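Local coordinates for VP5 (Halorubrum pleomorphic virus 6, PDB 6QGL), which is the envelope protein of a pleomorphic haloarchaeal virus and probably drives fusion of the viral membrane with that of the host cell, at residues N166-T171 and L184-N189; A11-A16 and Q312-T317; S110-V115 and S174-T179. One frame throughout, in Å; residues are numbered along the deposited sequence.

Interaction 1 (N166-T171 and L184-N189); sequences NTLKDT and LTFRHN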
# COMPACT_ATOMS: atom_id res chain seq x y z
N ASN A 166 20.71 18.65 4.25
CA ASN A 166 19.77 17.98 5.15
C ASN A 166 20.32 17.78 6.56
O ASN A 166 21.53 17.62 6.74
CB ASN A 166 19.38 16.60 4.60
CG ASN A 166 19.03 16.52 3.14
OD1 ASN A 166 18.32 17.38 2.59
ND2 ASN A 166 19.48 15.46 2.49
N THR A 167 19.41 17.74 7.54
CA THR A 167 19.69 17.48 8.95
C THR A 167 18.55 16.60 9.46
O THR A 167 17.38 16.98 9.34
CB THR A 167 19.81 18.79 9.76
OG1 THR A 167 20.62 19.74 9.07
CG2 THR A 167 20.36 18.56 11.16
N LEU A 168 18.88 15.41 9.99
CA LEU A 168 17.90 14.49 10.56
C LEU A 168 17.91 14.71 12.06
O LEU A 168 18.84 14.26 12.75
CB LEU A 168 18.17 13.01 10.19
CG LEU A 168 18.33 12.64 8.71
CD1 LEU A 168 18.35 11.14 8.53
CD2 LEU A 168 17.24 13.24 7.85
N LYS A 169 16.93 15.48 12.55
CA LYS A 169 16.79 15.86 13.96
C LYS A 169 16.03 14.82 14.76
O LYS A 169 14.96 14.38 14.33
CB LYS A 169 16.11 17.23 14.08
CG LYS A 169 16.92 18.40 13.52
CD LYS A 169 16.12 19.69 13.45
CE LYS A 169 16.28 20.55 14.69
NZ LYS A 169 15.41 21.75 14.64
N ASP A 170 16.58 14.43 15.92
CA ASP A 170 15.94 13.47 16.81
C ASP A 170 14.79 14.14 17.56
O ASP A 170 15.00 15.15 18.24
CB ASP A 170 16.95 12.86 17.81
CG ASP A 170 17.90 11.83 17.23
OD1 ASP A 170 17.81 11.54 16.02
OD2 ASP A 170 18.73 11.29 18.00
N THR A 171 13.58 13.60 17.40
CA THR A 171 12.37 14.10 18.04
C THR A 171 11.76 12.98 18.86
O THR A 171 11.45 11.92 18.32
CB THR A 171 11.41 14.70 16.99
OG1 THR A 171 12.10 15.74 16.31
CG2 THR A 171 10.12 15.25 17.60
N LEU A 184 12.38 10.94 13.33
CA LEU A 184 13.33 11.82 12.67
C LEU A 184 12.60 12.98 12.02
O LEU A 184 11.71 12.78 11.20
CB LEU A 184 14.22 11.08 11.65
CG LEU A 184 15.10 9.93 12.19
CD1 LEU A 184 15.75 9.19 11.05
CD2 LEU A 184 16.15 10.44 13.16
N THR A 185 12.94 14.21 12.44
CA THR A 185 12.39 15.42 11.86
C THR A 185 13.32 15.83 10.74
O THR A 185 14.52 16.03 10.97
CB THR A 185 12.17 16.49 12.94
OG1 THR A 185 11.15 16.02 13.82
CG2 THR A 185 11.73 17.83 12.35
N PHE A 186 12.78 15.90 9.53
CA PHE A 186 13.56 16.26 8.36
C PHE A 186 13.69 17.77 8.20
O PHE A 186 12.70 18.45 7.95
CB PHE A 186 12.97 15.62 7.09
CG PHE A 186 13.74 15.99 5.84
CD1 PHE A 186 14.92 15.33 5.51
CD2 PHE A 186 13.31 17.02 5.02
CE1 PHE A 186 15.65 15.69 4.38
CE2 PHE A 186 14.05 17.39 3.90
CZ PHE A 186 15.21 16.72 3.58
N ARG A 187 14.93 18.28 8.30
CA ARG A 187 15.26 19.69 8.09
C ARG A 187 16.11 19.77 6.82
O ARG A 187 16.99 18.94 6.62
CB ARG A 187 15.99 20.30 9.30
CG ARG A 187 16.39 21.76 9.12
CD ARG A 187 16.82 22.41 10.42
NE ARG A 187 17.29 23.78 10.23
CZ ARG A 187 16.51 24.86 10.23
NH1 ARG A 187 17.04 26.06 10.04
NH2 ARG A 187 15.20 24.74 10.39
N HIS A 188 15.83 20.77 5.96
CA HIS A 188 16.55 21.02 4.72
C HIS A 188 16.79 22.52 4.55
O HIS A 188 15.84 23.29 4.57
CB HIS A 188 15.78 20.46 3.51
CG HIS A 188 16.44 20.72 2.19
ND1 HIS A 188 17.44 19.90 1.70
CD2 HIS A 188 16.23 21.72 1.30
CE1 HIS A 188 17.80 20.42 0.54
NE2 HIS A 188 17.09 21.51 0.25
N ASN A 189 18.06 22.91 4.39
CA ASN A 189 18.49 24.29 4.16
C ASN A 189 19.45 24.31 2.98
O ASN A 189 20.46 23.60 3.00
CB ASN A 189 19.13 24.90 5.41
CG ASN A 189 19.39 26.39 5.30
OD1 ASN A 189 18.63 27.13 4.65
ND2 ASN A 189 20.45 26.87 5.92
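The imidazole of His188 reaches back across the strands to the side-chain amide of Asn166: ND1 donates to Asn166 OD1 at 2.8 Å, nearly straight at 166°, with the oxygen lying in the ring plane. The two residues face each other near one end of an antiparallel beta hairpin, strands 166-174 and 180-189, at the margin of a four-stranded sheet. Glu131 on helix 97-140 accepts from Asn166 ND2, so both ends of the amide are gripped and its rotation is fixed. Between 166-171 and 184-189 run four backbone bonds, two each at the pairs Thr167-Arg187 and Lys169-Thr185; the straightest is Thr185 N to Lys169 O at 2.8 Å. Toward the turn, Thr171 OG1 and Thr185 OG1 share a hydrogen bond of 2.7 Å. On that same face Lys169 and Arg187 lie alongside each other, pointing the same way. Both form salt bridges to Glu203 on the next strand, whose carboxylate would offset the repulsion between Lys169 NZ and Arg187 NH2, 5.2 Å apart. The face carrying Asn166, Leu168, Phe186 and Leu184 is turned to helix 97-140, where Val127 touches both Leu168 and Phe186. Phe186, with CG anti to its backbone N (chi1 179°), brings its ring tip alongside the Asn166 amide, CZ 3.3 Å from Asn166 OD1, the amide and ring planes 51° apart, and Phe151 meets the ring and stacks on His188. Leu168 divides its two methyls: CD2 comes to the ring edge, 3.9 Å from Phe186 CD1, while CD1 crosses to Leu184 CD1 at 4.1 Å.

Interaction 2 (A11-A16 and Q312-T317); sequences AAAISA and QDTGAT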
# COMPACT_ATOMS: atom_id res chain seq x y z
N ALA A 11 0.85 -0.63 -10.85
CA ALA A 11 1.45 -1.52 -11.85
C ALA A 11 1.20 -0.88 -13.20
O ALA A 11 0.09 -0.41 -13.45
CB ALA A 11 0.80 -2.89 -11.78
N ALA A 12 2.22 -0.81 -14.08
CA ALA A 12 2.07 -0.16 -15.40
C ALA A 12 0.81 -0.66 -16.14
O ALA A 12 0.13 0.11 -16.83
CB ALA A 12 3.31 -0.40 -16.23
N ALA A 13 0.47 -1.95 -15.93
CA ALA A 13 -0.68 -2.62 -16.51
C ALA A 13 -1.99 -2.21 -15.87
O ALA A 13 -3.00 -2.27 -16.53
CB ALA A 13 -0.52 -4.13 -16.43
N ILE A 14 -2.02 -1.89 -14.59
CA ILE A 14 -3.28 -1.51 -13.95
C ILE A 14 -3.02 -0.23 -13.15
O ILE A 14 -2.08 -0.21 -12.34
CB ILE A 14 -3.92 -2.64 -13.09
CG1 ILE A 14 -3.95 -3.99 -13.83
CG2 ILE A 14 -5.34 -2.26 -12.62
CD1 ILE A 14 -4.06 -5.12 -12.93
N SER A 15 -3.83 0.83 -13.36
CA SER A 15 -3.71 2.11 -12.64
C SER A 15 -3.75 1.90 -11.11
O SER A 15 -3.24 2.73 -10.36
CB SER A 15 -4.80 3.07 -13.10
OG SER A 15 -4.66 3.36 -14.48
N ALA A 16 -4.32 0.74 -10.69
CA ALA A 16 -4.44 0.29 -9.31
C ALA A 16 -3.10 0.19 -8.59
O ALA A 16 -2.15 -0.39 -9.13
CB ALA A 16 -5.13 -1.06 -9.26
N GLN A 312 -10.07 -0.68 -18.85
CA GLN A 312 -10.39 0.05 -20.08
C GLN A 312 -9.18 0.61 -20.83
O GLN A 312 -9.04 0.33 -22.02
CB GLN A 312 -11.41 1.16 -19.81
CG GLN A 312 -12.78 0.65 -19.36
CD GLN A 312 -13.77 1.76 -19.15
OE1 GLN A 312 -13.51 2.94 -19.43
NE2 GLN A 312 -14.95 1.41 -18.67
N ASP A 313 -8.31 1.38 -20.15
CA ASP A 313 -7.13 2.00 -20.76
C ASP A 313 -6.07 1.00 -21.22
O ASP A 313 -5.54 1.14 -22.32
CB ASP A 313 -6.51 3.03 -19.81
CG ASP A 313 -7.34 4.28 -19.61
OD1 ASP A 313 -8.25 4.54 -20.43
OD2 ASP A 313 -7.06 5.02 -18.64
N THR A 314 -5.75 0.00 -20.36
CA THR A 314 -4.74 -1.03 -20.58
C THR A 314 -5.17 -2.16 -21.52
O THR A 314 -4.37 -2.58 -22.36
CB THR A 314 -4.30 -1.61 -19.23
OG1 THR A 314 -3.91 -0.54 -18.36
CG2 THR A 314 -3.18 -2.64 -19.36
N GLY A 315 -6.38 -2.67 -21.34
CA GLY A 315 -6.90 -3.81 -22.09
C GLY A 315 -6.65 -5.11 -21.35
O GLY A 315 -7.09 -6.17 -21.79
N ALA A 316 -5.93 -5.03 -20.20
CA ALA A 316 -5.58 -6.16 -19.33
C ALA A 316 -6.81 -6.77 -18.66
O ALA A 316 -7.64 -6.03 -18.15
CB ALA A 316 -4.59 -5.71 -18.26
N THR A 317 -6.91 -8.12 -18.67
CA THR A 317 -8.00 -8.88 -18.04
C THR A 317 -7.45 -9.69 -16.86
O THR A 317 -6.32 -10.17 -16.93
CB THR A 317 -8.78 -9.72 -19.08
OG1 THR A 317 -9.37 -8.85 -20.05
CG2 THR A 317 -9.89 -10.58 -18.46
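The one flat group that carries this contact is the peptide unit between Ala13 and Ile14, and the loop 312-317 meets it at its oxygen. Two side chains stand on opposite sides of the peptide plane: the hydroxyl of Thr314 above one face, the methyl of Ala316 off the other. Thr314 OG1 donates to Ala13 O at 2.7 Å, coming in from well above the carbonyl plane, although the position of that oxygen is less certain than the rest. More loosely, Ala316 CB sits 4.2 Å from Ala13 O. The torsion of Thr314 sets up the approach: chi1 of -52° puts OG1 anti to its own carbonyl carbon, and CG2 is left facing Ala13, whose CB lies 4.2 Å from Thr314 CG2. The carbonyl is presented by a type I beta turn from Ala11 to Ile14, closed by Ile14 N to Ala11 O at 2.8 Å. Loop 312-317 is the connection of a beta hairpin, strands 305-311 and 317-324, in a six-stranded antiparallel sheet. Gly315 takes a positive phi of 93° there, swinging the chain from Thr314 round to Ala316 so that both reach the same carbonyl. A membrane helix is predicted across residues 4-26, yet 11-16 is not helical in this crystal. Tyr379 touches Ala12, Ala13 and Thr314, bridging the two segments, while Ile14 packs on Ile311 and Leu441 of that sheet.

Interaction 3 (S110-V115 and S174-T179); sequences SYETTV and SMPDGT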
# COMPACT_ATOMS: atom_id res chain seq x y z
N SER A 110 -0.48 -0.99 24.02
CA SER A 110 0.38 -1.91 23.27
C SER A 110 0.02 -1.92 21.78
O SER A 110 0.92 -1.99 20.95
CB SER A 110 0.30 -3.31 23.84
OG SER A 110 -1.00 -3.83 23.70
N TYR A 111 -1.28 -1.85 21.45
CA TYR A 111 -1.75 -1.86 20.07
C TYR A 111 -1.38 -0.57 19.34
O TYR A 111 -0.84 -0.64 18.24
CB TYR A 111 -3.25 -2.19 19.98
CG TYR A 111 -3.84 -2.30 18.58
CD1 TYR A 111 -3.14 -2.95 17.56
CD2 TYR A 111 -4.98 -1.59 18.24
CE1 TYR A 111 -3.64 -2.99 16.25
CE2 TYR A 111 -5.48 -1.61 16.93
CZ TYR A 111 -4.82 -2.33 15.95
OH TYR A 111 -5.30 -2.34 14.66
N GLU A 112 -1.62 0.60 19.98
CA GLU A 112 -1.30 1.92 19.43
C GLU A 112 0.20 2.08 19.22
O GLU A 112 0.60 2.60 18.18
CB GLU A 112 -1.85 3.04 20.33
CG GLU A 112 -1.69 4.44 19.73
CD GLU A 112 -2.35 5.58 20.47
OE1 GLU A 112 -3.21 5.31 21.34
OE2 GLU A 112 -2.01 6.76 20.18
N THR A 113 1.03 1.60 20.19
CA THR A 113 2.49 1.66 20.11
C THR A 113 2.97 0.93 18.87
O THR A 113 3.76 1.48 18.12
CB THR A 113 3.14 1.17 21.41
OG1 THR A 113 2.66 1.96 22.50
CG2 THR A 113 4.66 1.25 21.38
N THR A 114 2.44 -0.28 18.60
CA THR A 114 2.78 -1.09 17.44
C THR A 114 2.46 -0.36 16.13
O THR A 114 3.35 -0.22 15.29
CB THR A 114 2.13 -2.48 17.56
OG1 THR A 114 2.55 -3.07 18.79
CG2 THR A 114 2.48 -3.40 16.40
N VAL A 115 1.21 0.14 15.99
CA VAL A 115 0.72 0.85 14.81
C VAL A 115 1.54 2.13 14.57
O VAL A 115 2.02 2.34 13.46
CB VAL A 115 -0.82 1.11 14.89
CG1 VAL A 115 -1.31 1.97 13.73
CG2 VAL A 115 -1.59 -0.20 14.94
N SER A 174 6.23 10.29 22.74
CA SER A 174 5.85 9.55 23.94
C SER A 174 4.81 8.50 23.57
O SER A 174 3.64 8.82 23.33
CB SER A 174 5.34 10.49 25.03
OG SER A 174 6.39 11.33 25.48
N MET A 175 5.28 7.24 23.46
CA MET A 175 4.42 6.10 23.12
C MET A 175 3.48 5.78 24.28
O MET A 175 3.87 5.95 25.44
CB MET A 175 5.26 4.88 22.68
CG MET A 175 5.89 5.03 21.30
SD MET A 175 4.68 5.30 19.97
CE MET A 175 5.75 5.47 18.58
N PRO A 176 2.22 5.38 24.00
CA PRO A 176 1.26 5.12 25.10
C PRO A 176 1.67 4.07 26.12
O PRO A 176 1.13 4.09 27.23
CB PRO A 176 -0.02 4.71 24.37
CG PRO A 176 0.13 5.23 23.00
CD PRO A 176 1.58 5.17 22.68
N ASP A 177 2.61 3.17 25.78
CA ASP A 177 3.06 2.12 26.71
C ASP A 177 4.13 2.61 27.71
O ASP A 177 4.68 1.80 28.46
CB ASP A 177 3.51 0.86 25.93
CG ASP A 177 4.74 1.03 25.06
OD1 ASP A 177 5.13 2.19 24.79
OD2 ASP A 177 5.30 0.00 24.63
N GLY A 178 4.39 3.92 27.71
CA GLY A 178 5.35 4.55 28.60
C GLY A 178 6.76 4.70 28.05
O GLY A 178 7.60 5.34 28.69
N THR A 179 7.02 4.10 26.88
CA THR A 179 8.33 4.14 26.22
C THR A 179 8.47 5.37 25.31
O THR A 179 7.46 5.97 24.94
CB THR A 179 8.61 2.84 25.43
OG1 THR A 179 7.72 2.74 24.32
CG2 THR A 179 8.55 1.59 26.29
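Thr113 leans out from helix 97-140 into the hairpin turn that joins strands 166-174 and 180-189. Its CB already lies 4.0 Å from Asp177 CG, and there the side chain forks. With chi1 at -58°, OG1 is anti to the carbonyl carbon and CG2 anti to the backbone N, so each branch has its own neighbours. OG1 takes the side of the proline, 3.4 Å from Pro176 CD. Asp177 OD1 stands just as near, but no hydrogen bond joins it to the hydroxyl: Thr113 OG1 bonds instead to the backbone oxygen of Asp109, one helical turn back. The methyl CG2 is wedged between the carboxylate, at 3.5 Å from Asp177 OD2, and the root of Met175, at 3.9 Å from its CB. Asp177 crosses Thr113 at about a right angle and spends its polar end inside the turn, Thr179 OG1 donating to Asp177 OD1 at 2.7 Å from above the carboxylate plane. Met175 to Gly178 is a type I turn, and Gly178, at a phi of 92°, adds the G1 beta bulge common after Pro-Asp-Gly turns. Beside Thr113, Pro176 CG rests 3.6 Å from Glu112 CD, the extended glutamate crossing the proline at nearly a right angle. Salt bridges to Arg247 and Arg116 hold that carboxylate on both oxygens, steadying the group the proline leans on. The whole contact is thus van der Waals between helix and turn. Met175 runs along helix 97-140 past Arg116, Thr117 and Tyr120 and also touches Phe181 of strand 180-189, while Pro176 spans from Asp109 of that helix to Arg247 of helix 229-257.

Interactions 1 and 3 belong to one hairpin laid against helix 97-140: residue 171 of the first strand runs on within three residues into the turn of interaction 3, and the returning strand leads back into interaction 1. Their centres are 23 Å apart, so the hairpin meets the same long helix at two places, paired strands at one and turn at the other. Interaction 2 lies across the chain's centre from both, about 39 Å from interaction 1 and 40 Å from interaction 3, centre to centre. It ties the N-terminal residues 11-16 to a sheet far along the sequence, closing a loop that encloses the other two contacts.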